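Pseudoalteromonas arctica PAMC 21717 (Pseudoalteromonas arctica, PDB 5YL7) probably hydrolyses peptide bonds as a cold-active, calcium-binding serine protease of the subtilase family from a psychrophilic bacterium. Local coordinates at residues T31-V36 with A122-V127; A288-L293 with V329-A334; A231-Y236 with Y276-S281. All coordinates share one frame; numbering follows the deposited sequence.

How the contacts relate
Along the chain the contacts come in series: contact 1, then contact 3, then contact 2. Helix 280-297 ties them together. Its N-terminus lies in contact 3, its middle in contact 2, and Ala292 and Leu293 also pack against the loop and turn of contact 1. Contacts 1 and 2 therefore touch, with centres about 12 Å apart. Contact 3 lies about 19 Å from contact 2 and about 25 Å from contact 1, between centres, on the other side of the chain's middle from contact 1. One helix thus runs from the probable active-site serine, Ser281, to the packing beside the parallel sheet.

Contact 1. Residues T31-V36 with A122-V127; sequences TGSGVV and AYNAKV
Thr31 and Asn124 are joined twice, once through the backbone and once through their side chains. Asn124 N donates to Thr31 O at 2.9 Å. The two side chains lie alongside each other, and Asn124 ND2 reaches Thr31 OG1 at 2.8 Å, with the acceptor close to the amide plane. Further along both segments, Lys126 N donates to Val35 O at 3.1 Å; this bond opens the parallel pairing of Val36 with Lys126.

The apolar side of Thr31 meets the ring of Tyr123. Thr31 OG1 sits between the backbone N and the carbonyl carbon (chi1 58°), which turns it to Asn124 and leaves Thr31 CG2, anti to the carbonyl carbon, at the phenol end, 3.5 Å from Tyr123 OH. Thr31 CB lies over one ring face in a CH-pi contact, offset toward the rim. Ser33 CA adds a CA-H...O contact to Asn124 O at 3.5 Å. At Gly32 a CB would come tight against those of Ala122 and Ala125, and the backbone angles by themselves call for glycine.

Two turns, type II from Gly32 to Val35 and type I from Ala122 to Ala125, set side by side the entries to strands 36-41 and 126-131, neighbours in the central parallel sheet of the subtilisin fold. Gln296 of helix 280-297 accepts from Thr31 N and Gly32 N, Trp27 meets Tyr123 edge-to-face, and Ala292 and Leu293 cover Ala122.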
loop_
_atom_site.group_PDB
_atom_site.type_symbol
_atom_site.label_atom_id
_atom_site.label_comp_id
_atom_site.label_asym_id
_atom_site.label_seq_id
_atom_site.Cartn_x
_atom_site.Cartn_y
_atom_site.Cartn_z
ATOM N N THR A 31 -14.216 10.255 -1.599
ATOM C CA THR A 31 -12.815 10.639 -1.275
ATOM C C THR A 31 -12.228 9.834 -0.093
ATOM O O THR A 31 -11.074 10.085 0.299
ATOM C CB THR A 31 -12.717 12.125 -0.976
ATOM O OG1 THR A 31 -13.611 12.418 0.127
ATOM C CG2 THR A 31 -13.088 12.931 -2.218
ATOM N N GLY A 32 -12.991 8.944 0.463
ATOM C CA GLY A 32 -12.567 8.191 1.647
ATOM C C GLY A 32 -12.931 8.712 2.948
ATOM O O GLY A 32 -12.526 8.193 3.977
ATOM N N SER A 33 -13.784 9.769 2.975
ATOM C CA SER A 33 -14.194 10.357 4.309
ATOM C C SER A 33 -14.778 9.311 5.228
ATOM O O SER A 33 -15.627 8.531 4.831
ATOM C CB SER A 33 -15.317 11.335 4.075
ATOM O OG SER A 33 -14.928 12.372 3.251
ATOM N N GLY A 34 -14.252 9.251 6.475
ATOM C CA GLY A 34 -14.749 8.354 7.465
ATOM C C GLY A 34 -14.120 6.950 7.437
ATOM O O GLY A 34 -14.489 6.123 8.280
ATOM N N VAL A 35 -13.250 6.700 6.504
ATOM C CA VAL A 35 -12.656 5.361 6.334
ATOM C C VAL A 35 -11.230 5.371 6.843
ATOM O O VAL A 35 -10.528 6.371 6.790
ATOM C CB VAL A 35 -12.724 5.000 4.816
ATOM C CG1 VAL A 35 -12.171 3.629 4.608
ATOM C CG2 VAL A 35 -14.140 5.096 4.312
ATOM N N VAL A 36 -10.832 4.202 7.392
ATOM C CA VAL A 36 -9.508 4.002 7.954
ATOM C C VAL A 36 -8.771 2.917 7.164
ATOM O O VAL A 36 -9.311 1.817 6.969
ATOM C CB VAL A 36 -9.587 3.637 9.445
ATOM C CG1 VAL A 36 -8.221 3.312 10.018
ATOM C CG2 VAL A 36 -10.212 4.775 10.224
ATOM N N ALA A 122 -7.250 8.225 -1.609
ATOM C CA ALA A 122 -8.365 8.341 -0.668
ATOM C C ALA A 122 -8.017 9.433 0.309
ATOM O O ALA A 122 -7.819 9.210 1.494
ATOM C CB ALA A 122 -8.679 7.037 0.015
ATOM N N TYR A 123 -8.005 10.693 -0.189
ATOM C CA TYR A 123 -7.384 11.793 0.513
ATOM C C TYR A 123 -8.191 12.311 1.711
ATOM O O TYR A 123 -7.593 13.083 2.520
ATOM C CB TYR A 123 -6.995 12.913 -0.428
ATOM C CG TYR A 123 -8.105 13.493 -1.246
ATOM C CD1 TYR A 123 -9.015 14.410 -0.699
ATOM C CD2 TYR A 123 -8.241 13.218 -2.550
ATOM C CE1 TYR A 123 -9.986 15.036 -1.481
ATOM C CE2 TYR A 123 -9.211 13.791 -3.343
ATOM C CZ TYR A 123 -10.036 14.725 -2.785
ATOM O OH TYR A 123 -10.954 15.385 -3.628
ATOM N N ASN A 124 -9.426 11.884 1.870
ATOM C CA ASN A 124 -10.179 12.203 3.131
ATOM C C ASN A 124 -10.299 11.018 4.059
ATOM O O ASN A 124 -10.906 11.119 5.093
ATOM C CB ASN A 124 -11.541 12.799 2.794
ATOM C CG ASN A 124 -11.473 14.227 2.350
ATOM O OD1 ASN A 124 -10.634 14.996 2.756
ATOM N ND2 ASN A 124 -12.296 14.534 1.361
ATOM N N ALA A 125 -9.615 9.880 3.717
ATOM C CA ALA A 125 -9.453 8.787 4.661
ATOM C C ALA A 125 -8.383 9.162 5.638
ATOM O O ALA A 125 -7.666 10.146 5.505
ATOM C CB ALA A 125 -9.128 7.500 3.924
ATOM N N LYS A 126 -8.138 8.287 6.611
ATOM C CA LYS A 126 -7.034 8.382 7.520
ATOM C C LYS A 126 -6.238 7.082 7.528
ATOM O O LYS A 126 -6.851 5.977 7.286
ATOM C CB LYS A 126 -7.484 8.643 8.946
ATOM C CG LYS A 126 -8.246 9.901 9.099
ATOM C CD LYS A 126 -7.365 11.103 8.981
ATOM C CE LYS A 126 -7.946 12.323 9.793
ATOM N NZ LYS A 126 -9.127 12.838 9.130
ATOM N N VAL A 127 -4.941 7.184 7.739
ATOM C CA VAL A 127 -4.033 6.033 7.740
ATOM C C VAL A 127 -3.585 5.718 9.153
ATOM O O VAL A 127 -3.118 6.615 9.880
ATOM C CB VAL A 127 -2.850 6.263 6.863
ATOM C CG1 VAL A 127 -1.697 5.256 7.087
ATOM C CG2 VAL A 127 -3.248 6.242 5.408
HETATM O O HOH W 1 -11.862 10.559 7.522
HETATM O O HOH W 2 -11.187 8.660 7.194
#

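Contact 2. Residues A288-L293 with V329-A334; sequences AGVAAL and VDAAAA
Val290 of helix 280-297 and Val329, just ahead of helix 331-338, meet tip to tip. The valine of the long helix has CG1 anti to its backbone N (chi1 -180°), which spreads its two methyls so that each finds its own neighbour. Val290 CG2 lies against Ala331 CB at 3.8 Å, and Val290 CG1 packs on Ala334 CB at 3.7 Å, one helical turn further on. Val329 CG1 comes in at the fork, 3.9 Å from Val290 CG2 and 4.1 Å from Val290 CG1. Leu293 stands on the same side of its helix but only grazes the partner, its CD1 being 4.4 Å from Ala331 CB.

On the other segment Asp330 turns away from all this and serves as the N-cap of helix 331-338. Its OD1 accepts from Ala333 N at 3.1 Å, met from above the carboxylate plane, and also takes a bond from Asn22 ND2. That probably steadies the first turn, where Ala331 and Ala334 receive the valine methyls.

An alanine in place of Val290 would lose both methyls and would probably open a gap between the two helices, leaving Val329 CG1 and the CB atoms of Ala331 and Ala334 without their mate.

Helix 280-297, which begins at the probable catalytic serine, packs on strand 167-170 of the parallel sheet through Ala288 and Ala291; the C-terminal helix 331-338 covers its Val290 side, where Leu21 and Leu310 also touch. Across the two segments the chemistry is wholly apolar: buried methyls fit by shape, and the helices are held here by van der Waals contact.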
loop_
_atom_site.group_PDB
_atom_site.type_symbol
_atom_site.label_atom_id
_atom_site.label_comp_id
_atom_site.label_asym_id
_atom_site.label_seq_id
_atom_site.Cartn_x
_atom_site.Cartn_y
_atom_site.Cartn_z
ATOM N N ALA A 288 -5.884 -0.074 -2.479
ATOM C CA ALA A 288 -6.349 0.148 -1.115
ATOM C C ALA A 288 -7.087 1.445 -1.040
ATOM O O ALA A 288 -8.097 1.518 -0.362
ATOM C CB ALA A 288 -5.175 0.091 -0.146
ATOM N N GLY A 289 -6.578 2.467 -1.747
ATOM C CA GLY A 289 -7.328 3.732 -1.731
ATOM C C GLY A 289 -8.672 3.584 -2.381
ATOM O O GLY A 289 -9.666 4.138 -1.876
ATOM N N VAL A 290 -8.800 2.882 -3.515
ATOM C CA VAL A 290 -10.128 2.647 -4.094
ATOM C C VAL A 290 -10.987 1.845 -3.187
ATOM O O VAL A 290 -12.217 2.127 -3.116
ATOM C CB VAL A 290 -10.027 2.116 -5.545
ATOM C CG1 VAL A 290 -11.414 1.885 -6.128
ATOM C CG2 VAL A 290 -9.263 3.095 -6.420
ATOM N N ALA A 291 -10.449 0.855 -2.479
ATOM C CA ALA A 291 -11.255 0.162 -1.481
ATOM C C ALA A 291 -11.828 1.127 -0.446
ATOM O O ALA A 291 -13.010 0.959 -0.042
ATOM C CB ALA A 291 -10.397 -0.917 -0.804
ATOM N N ALA A 292 -11.080 2.116 -0.020
ATOM C CA ALA A 292 -11.582 3.146 0.857
ATOM C C ALA A 292 -12.635 3.979 0.194
ATOM O O ALA A 292 -13.626 4.359 0.910
ATOM C CB ALA A 292 -10.442 4.003 1.429
ATOM N N LEU A 293 -12.529 4.341 -1.067
ATOM C CA LEU A 293 -13.588 5.087 -1.768
ATOM C C LEU A 293 -14.836 4.259 -1.749
ATOM O O LEU A 293 -15.963 4.791 -1.484
ATOM C CB LEU A 293 -13.189 5.462 -3.171
ATOM C CG LEU A 293 -11.905 6.235 -3.331
ATOM C CD1 LEU A 293 -11.715 6.634 -4.801
ATOM C CD2 LEU A 293 -11.847 7.450 -2.420
ATOM N N VAL A 329 -7.802 -1.369 -12.260
ATOM C CA VAL A 329 -8.816 -0.742 -11.386
ATOM C C VAL A 329 -9.229 0.635 -11.926
ATOM O O VAL A 329 -8.354 1.415 -12.290
ATOM C CB VAL A 329 -8.277 -0.680 -9.924
ATOM C CG1 VAL A 329 -9.149 0.225 -9.050
ATOM C CG2 VAL A 329 -8.173 -2.066 -9.382
ATOM N N ASP A 330 -10.543 0.798 -11.942
ATOM C CA ASP A 330 -11.136 2.041 -12.442
ATOM C C ASP A 330 -11.898 2.638 -11.304
ATOM O O ASP A 330 -12.935 2.171 -10.919
ATOM C CB ASP A 330 -12.035 1.703 -13.653
ATOM C CG ASP A 330 -12.787 2.857 -14.191
ATOM O OD1 ASP A 330 -12.935 3.906 -13.523
ATOM O OD2 ASP A 330 -13.324 2.744 -15.358
ATOM N N ALA A 331 -11.269 3.671 -10.715
ATOM C CA ALA A 331 -11.864 4.224 -9.472
ATOM C C ALA A 331 -13.280 4.710 -9.706
ATOM O O ALA A 331 -14.138 4.548 -8.846
ATOM C CB ALA A 331 -11.025 5.346 -8.960
ATOM N N ALA A 332 -13.483 5.412 -10.794
ATOM C CA ALA A 332 -14.850 5.974 -11.071
ATOM C C ALA A 332 -15.899 4.917 -11.188
ATOM O O ALA A 332 -16.992 4.993 -10.574
ATOM C CB ALA A 332 -14.824 6.842 -12.286
ATOM N N ALA A 333 -15.553 3.827 -11.931
ATOM C CA ALA A 333 -16.504 2.745 -12.090
ATOM C C ALA A 333 -16.780 1.987 -10.810
ATOM O O ALA A 333 -17.870 1.543 -10.520
ATOM C CB ALA A 333 -16.056 1.801 -13.201
ATOM N N ALA A 334 -15.725 1.786 -9.980
ATOM C CA ALA A 334 -15.872 1.167 -8.724
ATOM C C ALA A 334 -16.790 1.954 -7.767
ATOM O O ALA A 334 -17.620 1.369 -7.130
ATOM C CB ALA A 334 -14.466 0.936 -8.072
#

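Contact 3. Residues A231-Y236 with Y276-S281; sequences AYYSNY and YSQGTS
Tyr232, Tyr233 and Gln278 all carry CG between the backbone N and the carbonyl carbon (chi1 66° for Gln278), and Gln278 then runs out extended, which carries the amide beside both rings, its plane 62° from that of Tyr232. The setting is the Gly-Thr-Ser signature of subtilases, in a protein of the subtilisin fold: Gly279 is the N-cap of helix 280-297, and Ser281 in its first turn is probably the nucleophile of a Ser-His-Asp triad with His100 and Asp41. Facing it, residues 231-234 form a type I turn.

Gln278 NE2 donates to Tyr232 OH at 3.0 Å, with the oxygen exactly in the amide plane and the N-H...O angle 163°. The two side chains cross at about a right angle. Gln278 OE1, meanwhile, lies 3.4 Å from Tyr233 CE2. Both polar ends also grip the backbone of Gln249, Gln278 OE1 taking its N-H and Tyr232 OH bonding to its carbonyl O, which should hold the amide and the phenol in fixed rotation.

Tyr233 turns its ring edge to its neighbour, Tyr233 CD2 standing over the centre of the Tyr232 ring, 3.9 Å above its plane. Further along, its phenol end lies against the glycine, with Tyr233 CZ 3.5 Å from Gly279 CA. Its hydroxyl bonds to Gly247 O and Ser223 OG. Gly279 has backbone angles that by themselves call for glycine.

Thr280 OG1 bonds to Asn202 OD1, from a residue whose place in the sequence is consistent with the oxyanion-hole asparagine of subtilases. The other branch, Thr280 CG2, is 3.6 Å from Ser234 OG, which donates at 2.9 Å to Asn235 O, in the carbonyl plane and on a lone pair.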
loop_
_atom_site.group_PDB
_atom_site.type_symbol
_atom_site.label_atom_id
_atom_site.label_comp_id
_atom_site.label_asym_id
_atom_site.label_seq_id
_atom_site.Cartn_x
_atom_site.Cartn_y
_atom_site.Cartn_z
ATOM N N ALA A 231 3.992 -4.004 -15.885
ATOM C CA ALA A 231 5.329 -3.520 -15.566
ATOM C C ALA A 231 6.285 -4.660 -15.623
ATOM O O ALA A 231 5.972 -5.771 -15.211
ATOM C CB ALA A 231 5.305 -2.874 -14.154
ATOM N N TYR A 232 7.499 -4.414 -16.148
ATOM C CA TYR A 232 8.408 -5.520 -16.467
ATOM C C TYR A 232 8.670 -6.431 -15.313
ATOM O O TYR A 232 8.905 -7.651 -15.521
ATOM C CB TYR A 232 9.732 -4.977 -17.018
ATOM C CG TYR A 232 10.470 -4.022 -16.128
ATOM C CD1 TYR A 232 11.387 -4.442 -15.189
ATOM C CD2 TYR A 232 10.261 -2.622 -16.210
ATOM C CE1 TYR A 232 12.101 -3.568 -14.416
ATOM C CE2 TYR A 232 10.952 -1.739 -15.478
ATOM C CZ TYR A 232 11.885 -2.182 -14.564
ATOM O OH TYR A 232 12.672 -1.320 -13.779
ATOM N N TYR A 233 8.707 -5.963 -14.082
ATOM C CA TYR A 233 9.030 -6.742 -12.908
ATOM C C TYR A 233 7.791 -7.445 -12.297
ATOM O O TYR A 233 7.998 -8.210 -11.363
ATOM C CB TYR A 233 9.668 -5.833 -11.830
ATOM C CG TYR A 233 8.768 -4.664 -11.491
ATOM C CD1 TYR A 233 7.634 -4.843 -10.714
ATOM C CD2 TYR A 233 8.948 -3.381 -12.028
ATOM C CE1 TYR A 233 6.728 -3.816 -10.514
ATOM C CE2 TYR A 233 8.077 -2.374 -11.826
ATOM C CZ TYR A 233 6.926 -2.576 -11.129
ATOM O OH TYR A 233 5.994 -1.582 -10.905
ATOM N N SER A 234 6.592 -7.096 -12.735
ATOM C CA SER A 234 5.450 -7.550 -11.936
ATOM C C SER A 234 5.279 -9.035 -12.025
ATOM O O SER A 234 5.299 -9.646 -13.101
ATOM C CB SER A 234 4.229 -6.905 -12.511
ATOM O OG SER A 234 3.086 -7.220 -11.621
ATOM N N ASN A 235 4.987 -9.658 -10.897
ATOM C CA ASN A 235 4.455 -11.015 -10.901
ATOM C C ASN A 235 3.112 -11.051 -11.553
ATOM O O ASN A 235 2.428 -10.012 -11.727
ATOM C CB ASN A 235 4.454 -11.587 -9.497
ATOM C CG ASN A 235 5.809 -11.863 -8.922
ATOM O OD1 ASN A 235 6.811 -11.955 -9.638
ATOM N ND2 ASN A 235 5.887 -11.984 -7.592
ATOM N N TYR A 236 2.696 -12.249 -11.905
ATOM C CA TYR A 236 1.489 -12.452 -12.705
ATOM C C TYR A 236 1.008 -13.904 -12.507
ATOM O O TYR A 236 1.841 -14.703 -12.089
ATOM C CB TYR A 236 1.752 -12.169 -14.222
ATOM C CG TYR A 236 2.826 -13.003 -14.783
ATOM C CD1 TYR A 236 2.653 -14.398 -15.068
ATOM C CD2 TYR A 236 4.156 -12.543 -14.788
ATOM C CE1 TYR A 236 3.732 -15.248 -15.434
ATOM C CE2 TYR A 236 5.215 -13.322 -15.232
ATOM C CZ TYR A 236 5.018 -14.668 -15.460
ATOM O OH TYR A 236 6.159 -15.433 -15.799
ATOM N N TYR A 276 9.826 9.478 -6.871
ATOM C CA TYR A 276 9.240 8.480 -7.747
ATOM C C TYR A 276 9.815 7.127 -7.470
ATOM O O TYR A 276 11.005 6.948 -7.479
ATOM C CB TYR A 276 9.496 8.814 -9.255
ATOM C CG TYR A 276 8.965 10.086 -9.762
ATOM C CD1 TYR A 276 7.674 10.228 -10.270
ATOM C CD2 TYR A 276 9.795 11.210 -9.812
ATOM C CE1 TYR A 276 7.215 11.446 -10.783
ATOM C CE2 TYR A 276 9.323 12.420 -10.335
ATOM C CZ TYR A 276 8.100 12.491 -10.809
ATOM O OH TYR A 276 7.566 13.692 -11.344
ATOM N N SER A 277 8.919 6.147 -7.203
ATOM C CA SER A 277 9.314 4.784 -6.893
ATOM C C SER A 277 8.555 3.848 -7.798
ATOM O O SER A 277 7.632 4.253 -8.501
ATOM C CB SER A 277 9.043 4.440 -5.452
ATOM O OG SER A 277 9.980 5.112 -4.565
ATOM N N GLN A 278 8.873 2.596 -7.774
ATOM C CA GLN A 278 8.145 1.582 -8.562
ATOM C C GLN A 278 7.995 0.275 -7.814
ATOM O O GLN A 278 8.811 -0.051 -6.975
ATOM C CB GLN A 278 8.803 1.279 -9.891
ATOM C CG GLN A 278 10.134 0.617 -9.823
ATOM C CD GLN A 278 10.707 0.140 -11.141
ATOM O OE1 GLN A 278 10.120 0.302 -12.178
ATOM N NE2 GLN A 278 11.836 -0.498 -11.061
ATOM N N GLY A 279 6.931 -0.459 -8.206
ATOM C CA GLY A 279 6.755 -1.813 -7.693
ATOM C C GLY A 279 5.338 -2.117 -7.612
ATOM O O GLY A 279 4.408 -1.300 -7.638
ATOM N N THR A 280 5.056 -3.432 -7.404
ATOM C CA THR A 280 3.718 -3.848 -6.943
ATOM C C THR A 280 3.409 -3.170 -5.589
ATOM O O THR A 280 2.206 -2.957 -5.327
ATOM C CB THR A 280 3.509 -5.341 -6.903
ATOM O OG1 THR A 280 4.445 -5.925 -6.036
ATOM C CG2 THR A 280 3.526 -5.963 -8.272
ATOM N N SER A 281 4.399 -2.737 -4.853
ATOM C CA SER A 281 4.192 -1.992 -3.623
ATOM C C SER A 281 3.518 -0.634 -3.849
ATOM O O SER A 281 2.952 -0.118 -2.927
ATOM C CB SER A 281 5.537 -1.638 -2.991
ATOM O OG SER A 281 6.114 -2.702 -2.273
#